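Local coordinates for hypothetical protein ST1625 (Sulfolobus tokodaii, PDB 1WY6), which is of unknown function but folds as an all-helical repeat protein of a hyperthermophilic archaeon, at residues I127-A132 and K154-A159. Numbering follows the deposited sequence.
Sequences ILVAIA and KGEKEA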
loop_
_atom_site.group_PDB
_atom_site.type_symbol
_atom_site.label_atom_id
_atom_site.label_comp_id
_atom_site.label_asym_id
_atom_site.label_seq_id
_atom_site.Cartn_x
_atom_site.Cartn_y
_atom_site.Cartn_z
ATOM N N ILE A 127 -4.975 -0.372 -11.989
ATOM C CA ILE A 127 -4.404 -1.235 -10.971
ATOM C C ILE A 127 -3.676 -2.421 -11.623
ATOM O O ILE A 127 -2.549 -2.749 -11.240
ATOM C CB ILE A 127 -5.519 -1.695 -9.988
ATOM C CG1 ILE A 127 -5.977 -0.483 -9.160
ATOM C CG2 ILE A 127 -4.996 -2.783 -9.063
ATOM C CD1 ILE A 127 -7.288 -0.662 -8.399
ATOM N N LEU A 128 -4.298 -3.052 -12.619
ATOM C CA LEU A 128 -3.653 -4.167 -13.317
ATOM C C LEU A 128 -2.320 -3.689 -13.895
ATOM O O LEU A 128 -1.315 -4.403 -13.852
ATOM C CB LEU A 128 -4.532 -4.674 -14.463
ATOM C CG LEU A 128 -5.845 -5.375 -14.121
ATOM C CD1 LEU A 128 -6.677 -5.527 -15.383
ATOM C CD2 LEU A 128 -5.560 -6.731 -13.496
ATOM N N VAL A 129 -2.319 -2.473 -14.436
ATOM C CA VAL A 129 -1.107 -1.913 -15.020
ATOM C C VAL A 129 -0.030 -1.633 -13.970
ATOM O O VAL A 129 1.147 -1.916 -14.199
ATOM C CB VAL A 129 -1.404 -0.609 -15.789
ATOM C CG1 VAL A 129 -0.111 0.116 -16.102
ATOM C CG2 VAL A 129 -2.139 -0.931 -17.085
ATOM N N ALA A 130 -0.436 -1.078 -12.830
ATOM C CA ALA A 130 0.489 -0.765 -11.750
ATOM C C ALA A 130 1.210 -2.033 -11.283
ATOM O O ALA A 130 2.435 -2.069 -11.257
ATOM C CB ALA A 130 -0.259 -0.108 -10.581
ATOM N N ILE A 131 0.452 -3.070 -10.936
ATOM C CA ILE A 131 1.039 -4.335 -10.478
ATOM C C ILE A 131 1.864 -5.041 -11.562
ATOM O O ILE A 131 2.916 -5.620 -11.275
ATOM C CB ILE A 131 -0.050 -5.328 -9.955
ATOM C CG1 ILE A 131 -0.639 -4.834 -8.629
ATOM C CG2 ILE A 131 0.560 -6.706 -9.716
ATOM C CD1 ILE A 131 -1.570 -3.667 -8.746
ATOM N N ALA A 132 1.384 -4.997 -12.801
ATOM C CA ALA A 132 2.089 -5.626 -13.915
ATOM C C ALA A 132 3.496 -5.058 -14.056
ATOM O O ALA A 132 4.477 -5.796 -14.157
ATOM C CB ALA A 132 1.313 -5.407 -15.216
ATOM N N LYS A 154 -9.642 -4.912 -20.845
ATOM C CA LYS A 154 -10.508 -3.966 -20.149
ATOM C C LYS A 154 -10.540 -2.617 -20.852
ATOM O O LYS A 154 -11.211 -1.693 -20.394
ATOM C CB LYS A 154 -10.045 -3.758 -18.704
ATOM C CG LYS A 154 -10.325 -4.915 -17.764
ATOM C CD LYS A 154 -9.915 -4.543 -16.346
ATOM C CE LYS A 154 -10.292 -5.631 -15.365
ATOM N NZ LYS A 154 -11.760 -5.821 -15.322
ATOM N N GLY A 155 -9.798 -2.503 -21.953
ATOM C CA GLY A 155 -9.779 -1.266 -22.715
ATOM C C GLY A 155 -8.626 -0.305 -22.478
ATOM O O GLY A 155 -8.678 0.836 -22.932
ATOM N N GLU A 156 -7.582 -0.748 -21.781
ATOM C CA GLU A 156 -6.442 0.124 -21.518
ATOM C C GLU A 156 -5.525 0.208 -22.737
ATOM O O GLU A 156 -4.801 -0.739 -23.053
ATOM C CB GLU A 156 -5.659 -0.375 -20.298
ATOM C CG GLU A 156 -4.429 0.466 -19.979
ATOM C CD GLU A 156 -4.776 1.866 -19.527
ATOM O OE1 GLU A 156 -3.862 2.712 -19.478
ATOM O OE2 GLU A 156 -5.958 2.122 -19.211
ATOM N N LYS A 157 -5.560 1.357 -23.407
ATOM C CA LYS A 157 -4.771 1.615 -24.611
ATOM C C LYS A 157 -3.285 1.300 -24.542
ATOM O O LYS A 157 -2.792 0.444 -25.279
ATOM C CB LYS A 157 -4.911 3.078 -25.022
ATOM C CG LYS A 157 -6.310 3.507 -25.393
ATOM C CD LYS A 157 -6.780 2.832 -26.661
ATOM C CE LYS A 157 -8.090 3.439 -27.106
ATOM N NZ LYS A 157 -9.109 3.335 -26.026
ATOM N N GLU A 158 -2.567 2.030 -23.690
ATOM C CA GLU A 158 -1.128 1.842 -23.558
ATOM C C GLU A 158 -0.791 0.387 -23.235
ATOM O O GLU A 158 0.248 -0.114 -23.650
ATOM C CB GLU A 158 -0.565 2.773 -22.475
ATOM C CG GLU A 158 0.972 2.868 -22.428
ATOM C CD GLU A 158 1.592 3.575 -23.642
ATOM O OE1 GLU A 158 2.829 3.751 -23.649
ATOM O OE2 GLU A 158 0.863 3.954 -24.589
ATOM N N ALA A 159 -1.677 -0.285 -22.504
ATOM C CA ALA A 159 -1.465 -1.683 -22.142
ATOM C C ALA A 159 -1.520 -2.537 -23.409
ATOM O O ALA A 159 -0.727 -3.469 -23.578
ATOM C CB ALA A 159 -2.527 -2.139 -21.150
#
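Leu128 and Lys154 make the closest approach between 127-132 and 154-159, and they do so through carbon alone. No hydrogen bond links the two segments, which bury just 141 Å² between them. The CD1 methyl of Leu128 lies 3.5 Å from Lys154 CD and 3.6 Å from Lys154 CE, so the leucine end bears on the far methylenes of the lysine, the two side chains running at about a right angle. With its CG anti to the carbonyl carbon, the Lys154 chain runs extended through chi2 and chi3; the bend at chi4 (-63°) then carries NZ directly away from the Leu128 methyl. The lysine methylenes lie against one side of Leu128, which is buried while Lys154 remains exposed; the leucine also touches Leu147 and Glu150 of helix 141-153 and Ile117 of helix 107-117.

In this helical repeat protein, neighbouring helices stack side by side into an elongated array, and the contact joins helix 125-137 to the turn leading from helix 141-153 into helix 157-164, near the C-terminal end. Gly155 ends the earlier helix in a Schellman motif, at a positive phi of 98°, and Glu156 directly follows as the N-cap residue of the next.

A second apolar patch forms around Val129, whose CG2 methyl is the touching branch. It meets Glu156 CG at 3.9 Å, again with the side chains crossing nearly perpendicularly, and approaches Ala159 CB more loosely at 4.3 Å. Glu156 places its CG opposite the backbone N (chi1 179°), which sets that carbon against the valine methyl, and the bend at chi2 leaves the carboxylate farther from the methyl than CG.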